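Local coordinates for KLLA0F20702p (PDB 5Y5A), which is an Est1 protein of yeast telomerase that binds Cdc13 and probably recruits the enzyme to telomeres, at residues Phe127-Leu138 and Cys191-Lys202. Residues are numbered along the deposited sequence; the frame is centred on the assembly and turned at random.
Sequences FPQIHKLYYSTL and CLLYIGCSQRYK
A buried, nearly antiparallel helix packing, with Tyr134 on Tyr194 and Leu138 on Cys191, joins helix 113-144 to helix 179-206 in the N-terminal helical part of Est1. The segment axes approach to 9.0 Å at 160°. The backbones come nearest at Tyr134 and Cys191, with CA atoms 4.9 Å apart; a small cysteine suits so near a pass, and Leu138 CG rests on Cys191 CB at 3.6 Å. Beside it, CB of Tyr194 sits over one face of the Tyr134 ring, 3.7 Å from the centroid, in a CH-pi contact. The Tyr134 hydroxyl bonds to His90 and that of Tyr194 to Asp83, so both phenols meet helix 78-105, a third helix of this all-helical domain, consistent with the TPR-related family of Est1. An alanine in place of Tyr134 would probably open a gap beneath Tyr194 CB and deprive His90 of its hydroxyl partner. Toward Phe127 and Lys202, longer side chains span a wider backbone separation: Phe127, its CG anti to the backbone N (chi1 -168°), brings its ring edge to Ser198 O, CE1 lying 3.1 Å from that oxygen, and to Gln199 NE2, whose amide stands nearly square to the ring. Lys202 CD crosses one ring face, 3.9 Å from the centroid. Ser198 OG donates a 2.6 Å hydrogen bond to Tyr194 O, satisfying this small buried hydroxyl within its own helix.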
loop_
_atom_site.group_PDB
_atom_site.type_symbol
_atom_site.label_atom_id
_atom_site.label_comp_id
_atom_site.label_asym_id
_atom_site.label_seq_id
_atom_site.Cartn_x
_atom_site.Cartn_y
_atom_site.Cartn_z
ATOM N N PHE A 127 28.740 4.214 -4.910
ATOM C CA PHE A 127 27.538 4.115 -4.090
ATOM C C PHE A 127 27.580 4.885 -2.763
ATOM O O PHE A 127 26.570 5.468 -2.369
ATOM C CB PHE A 127 27.205 2.646 -3.803
ATOM C CG PHE A 127 25.833 2.453 -3.215
ATOM C CD1 PHE A 127 24.725 2.369 -4.035
ATOM C CD2 PHE A 127 25.654 2.385 -1.844
ATOM C CE1 PHE A 127 23.459 2.207 -3.499
ATOM C CE2 PHE A 127 24.395 2.226 -1.300
ATOM C CZ PHE A 127 23.295 2.134 -2.127
ATOM N N PRO A 128 28.724 4.882 -2.056
ATOM C CA PRO A 128 28.707 5.656 -0.809
ATOM C C PRO A 128 28.464 7.156 -1.004
ATOM O O PRO A 128 27.946 7.801 -0.094
ATOM C CB PRO A 128 30.101 5.406 -0.230
ATOM C CG PRO A 128 30.468 4.062 -0.742
ATOM C CD PRO A 128 29.919 4.020 -2.138
ATOM N N GLN A 129 28.829 7.697 -2.161
ATOM C CA GLN A 129 28.608 9.113 -2.436
ATOM C C GLN A 129 27.130 9.391 -2.672
ATOM O O GLN A 129 26.568 10.340 -2.121
ATOM C CB GLN A 129 29.431 9.565 -3.643
ATOM C CG GLN A 129 30.913 9.698 -3.343
ATOM C CD GLN A 129 31.165 10.545 -2.110
ATOM O OE1 GLN A 129 30.769 11.711 -2.053
ATOM N NE2 GLN A 129 31.808 9.955 -1.107
ATOM N N ILE A 130 26.517 8.549 -3.497
ATOM C CA ILE A 130 25.097 8.634 -3.791
ATOM C C ILE A 130 24.294 8.576 -2.508
ATOM O O ILE A 130 23.400 9.392 -2.283
ATOM C CB ILE A 130 24.648 7.496 -4.722
ATOM C CG1 ILE A 130 25.379 7.595 -6.063
ATOM C CG2 ILE A 130 23.134 7.532 -4.922
ATOM C CD1 ILE A 130 25.058 6.468 -7.010
ATOM N N HIS A 131 24.626 7.608 -1.665
ATOM C CA HIS A 131 23.935 7.449 -0.397
ATOM C C HIS A 131 24.132 8.673 0.486
ATOM O O HIS A 131 23.216 9.088 1.195
ATOM C CB HIS A 131 24.420 6.199 0.330
ATOM C CG HIS A 131 23.687 5.928 1.603
ATOM N ND1 HIS A 131 24.154 6.340 2.834
ATOM C CD2 HIS A 131 22.508 5.304 1.838
ATOM C CE1 HIS A 131 23.298 5.974 3.771
ATOM N NE2 HIS A 131 22.291 5.342 3.193
ATOM N N LYS A 132 25.327 9.252 0.431
ATOM C CA LYS A 132 25.653 10.402 1.264
ATOM C C LYS A 132 24.871 11.640 0.859
ATOM O O LYS A 132 24.466 12.412 1.716
ATOM C CB LYS A 132 27.152 10.702 1.221
ATOM C CG LYS A 132 27.953 9.933 2.257
ATOM C CD LYS A 132 29.435 10.261 2.189
ATOM C CE LYS A 132 30.228 9.392 3.158
ATOM N NZ LYS A 132 31.694 9.634 3.070
ATOM N N LEU A 133 24.659 11.829 -0.439
ATOM C CA LEU A 133 23.913 12.988 -0.920
ATOM C C LEU A 133 22.519 13.063 -0.289
ATOM O O LEU A 133 22.049 14.138 0.090
ATOM C CB LEU A 133 23.795 12.950 -2.439
ATOM C CG LEU A 133 23.108 14.152 -3.088
ATOM C CD1 LEU A 133 23.951 15.400 -2.940
ATOM C CD2 LEU A 133 22.856 13.873 -4.545
ATOM N N TYR A 134 21.870 11.916 -0.154
ATOM C CA TYR A 134 20.518 11.878 0.390
ATOM C C TYR A 134 20.494 11.907 1.911
ATOM O O TYR A 134 19.674 12.603 2.509
ATOM C CB TYR A 134 19.784 10.641 -0.114
ATOM C CG TYR A 134 19.520 10.689 -1.595
ATOM C CD1 TYR A 134 18.751 11.709 -2.148
ATOM C CD2 TYR A 134 20.037 9.721 -2.442
ATOM C CE1 TYR A 134 18.510 11.764 -3.504
ATOM C CE2 TYR A 134 19.797 9.765 -3.802
ATOM C CZ TYR A 134 19.036 10.788 -4.326
ATOM O OH TYR A 134 18.796 10.834 -5.676
ATOM N N TYR A 135 21.387 11.147 2.534
ATOM C CA TYR A 135 21.442 11.090 3.987
ATOM C C TYR A 135 21.996 12.388 4.590
ATOM O O TYR A 135 21.645 12.741 5.716
ATOM C CB TYR A 135 22.277 9.888 4.445
ATOM C CG TYR A 135 22.199 9.630 5.934
ATOM C CD1 TYR A 135 21.038 9.140 6.511
ATOM C CD2 TYR A 135 23.288 9.874 6.761
ATOM C CE1 TYR A 135 20.955 8.903 7.868
ATOM C CE2 TYR A 135 23.217 9.635 8.122
ATOM C CZ TYR A 135 22.045 9.154 8.670
ATOM O OH TYR A 135 21.964 8.917 10.023
ATOM N N SER A 136 22.857 13.090 3.851
ATOM C CA SER A 136 23.349 14.403 4.285
ATOM C C SER A 136 22.183 15.356 4.442
ATOM O O SER A 136 22.100 16.117 5.407
ATOM C CB SER A 136 24.339 15.011 3.285
ATOM O OG SER A 136 25.529 14.256 3.180
ATOM N N THR A 137 21.287 15.312 3.465
ATOM C CA THR A 137 20.157 16.218 3.420
ATOM C C THR A 137 19.233 15.961 4.608
ATOM O O THR A 137 18.792 16.903 5.266
ATOM C CB THR A 137 19.401 16.073 2.096
ATOM O OG1 THR A 137 20.353 16.076 1.023
ATOM C CG2 THR A 137 18.431 17.224 1.902
ATOM N N LEU A 138 18.963 14.688 4.888
ATOM C CA LEU A 138 18.215 14.298 6.082
ATOM C C LEU A 138 18.846 14.864 7.354
ATOM O O LEU A 138 18.177 15.541 8.139
ATOM C CB LEU A 138 18.130 12.776 6.193
ATOM C CG LEU A 138 17.046 12.074 5.383
ATOM C CD1 LEU A 138 17.119 10.577 5.606
ATOM C CD2 LEU A 138 15.675 12.607 5.754
ATOM N N CYS A 191 14.388 11.804 0.273
ATOM C CA CYS A 191 15.662 11.234 0.700
ATOM C C CYS A 191 15.486 9.771 1.071
ATOM O O CYS A 191 16.270 8.918 0.662
ATOM C CB CYS A 191 16.240 12.002 1.886
ATOM S SG CYS A 191 16.829 13.647 1.488
ATOM N N LEU A 192 14.449 9.486 1.847
ATOM C CA LEU A 192 14.162 8.120 2.242
ATOM C C LEU A 192 13.766 7.268 1.034
ATOM O O LEU A 192 14.134 6.099 0.952
ATOM C CB LEU A 192 13.064 8.100 3.302
ATOM C CG LEU A 192 13.437 8.791 4.619
ATOM C CD1 LEU A 192 12.194 9.042 5.452
ATOM C CD2 LEU A 192 14.452 7.973 5.408
ATOM N N LEU A 193 13.026 7.859 0.097
ATOM C CA LEU A 193 12.623 7.150 -1.119
ATOM C C LEU A 193 13.819 6.752 -1.983
ATOM O O LEU A 193 13.901 5.618 -2.456
ATOM C CB LEU A 193 11.657 7.998 -1.954
ATOM C CG LEU A 193 11.217 7.386 -3.296
ATOM C CD1 LEU A 193 10.390 6.112 -3.097
ATOM C CD2 LEU A 193 10.438 8.385 -4.145
ATOM N N TYR A 194 14.745 7.678 -2.192
ATOM C CA TYR A 194 15.829 7.424 -3.131
ATOM C C TYR A 194 16.981 6.655 -2.487
ATOM O O TYR A 194 17.760 5.997 -3.176
ATOM C CB TYR A 194 16.315 8.737 -3.739
ATOM C CG TYR A 194 15.253 9.392 -4.590
ATOM C CD1 TYR A 194 14.535 8.651 -5.524
ATOM C CD2 TYR A 194 14.945 10.744 -4.446
ATOM C CE1 TYR A 194 13.543 9.240 -6.303
ATOM C CE2 TYR A 194 13.956 11.342 -5.218
ATOM C CZ TYR A 194 13.260 10.587 -6.144
ATOM O OH TYR A 194 12.284 11.177 -6.916
ATOM N N ILE A 195 17.087 6.726 -1.169
ATOM C CA ILE A 195 17.979 5.820 -0.463
ATOM C C ILE A 195 17.450 4.402 -0.677
ATOM O O ILE A 195 18.214 3.491 -0.992
ATOM C CB ILE A 195 18.079 6.154 1.041
ATOM C CG1 ILE A 195 19.007 7.353 1.253
ATOM C CG2 ILE A 195 18.595 4.965 1.825
ATOM C CD1 ILE A 195 19.104 7.811 2.688
ATOM N N GLY A 196 16.132 4.240 -0.538
ATOM C CA GLY A 196 15.476 2.958 -0.752
ATOM C C GLY A 196 15.771 2.354 -2.114
ATOM O O GLY A 196 16.255 1.222 -2.211
ATOM N N CYS A 197 15.492 3.117 -3.167
ATOM C CA CYS A 197 15.786 2.688 -4.534
ATOM C C CYS A 197 17.252 2.332 -4.736
ATOM O O CYS A 197 17.565 1.334 -5.381
ATOM C CB CYS A 197 15.408 3.774 -5.537
ATOM S SG CYS A 197 13.687 4.276 -5.495
ATOM N N SER A 198 18.143 3.167 -4.205
ATOM C CA SER A 198 19.580 2.949 -4.352
ATOM C C SER A 198 19.984 1.637 -3.699
ATOM O O SER A 198 20.730 0.854 -4.276
ATOM C CB SER A 198 20.370 4.105 -3.742
ATOM O OG SER A 198 20.000 5.333 -4.333
ATOM N N GLN A 199 19.477 1.411 -2.490
ATOM C CA GLN A 199 19.720 0.178 -1.755
ATOM C C GLN A 199 19.218 -1.043 -2.513
ATOM O O GLN A 199 19.868 -2.090 -2.506
ATOM C CB GLN A 199 19.056 0.237 -0.380
ATOM C CG GLN A 199 19.753 1.146 0.595
ATOM C CD GLN A 199 21.152 0.674 0.895
ATOM O OE1 GLN A 199 21.404 -0.528 1.002
ATOM N NE2 GLN A 199 22.080 1.616 1.020
ATOM N N ARG A 200 18.054 -0.917 -3.151
ATOM C CA ARG A 200 17.518 -2.024 -3.930
ATOM C C ARG A 200 18.460 -2.340 -5.082
ATOM O O ARG A 200 18.810 -3.495 -5.315
ATOM C CB ARG A 200 16.121 -1.716 -4.468
ATOM C CG ARG A 200 15.514 -2.901 -5.207
ATOM C CD ARG A 200 14.136 -2.603 -5.766
ATOM N NE ARG A 200 14.145 -1.432 -6.633
ATOM C CZ ARG A 200 14.618 -1.422 -7.877
ATOM N NH1 ARG A 200 14.584 -0.300 -8.583
ATOM N NH2 ARG A 200 15.128 -2.525 -8.412
ATOM N N TYR A 201 18.871 -1.298 -5.794
ATOM C CA TYR A 201 19.793 -1.441 -6.913
ATOM C C TYR A 201 21.114 -2.080 -6.495
ATOM O O TYR A 201 21.674 -2.900 -7.224
ATOM C CB TYR A 201 20.066 -0.084 -7.554
ATOM C CG TYR A 201 19.105 0.288 -8.654
ATOM C CD1 TYR A 201 19.119 -0.387 -9.868
ATOM C CD2 TYR A 201 18.197 1.327 -8.488
ATOM C CE1 TYR A 201 18.245 -0.045 -10.889
ATOM C CE2 TYR A 201 17.318 1.679 -9.503
ATOM C CZ TYR A 201 17.347 0.990 -10.701
ATOM O OH TYR A 201 16.476 1.338 -11.712
ATOM N N LYS A 202 21.617 -1.714 -5.341
ATOM C CA LYS A 202 22.865 -2.269 -4.900
ATOM C C LYS A 202 22.727 -3.741 -4.650
ATOM O O LYS A 202 23.530 -4.521 -5.112
ATOM C CB LYS A 202 23.355 -1.579 -3.637
ATOM C CG LYS A 202 24.626 -2.184 -3.076
ATOM C CD LYS A 202 25.069 -1.503 -1.798
ATOM C CE LYS A 202 26.149 -2.305 -1.098
ATOM N NZ LYS A 202 26.037 -2.212 0.373
#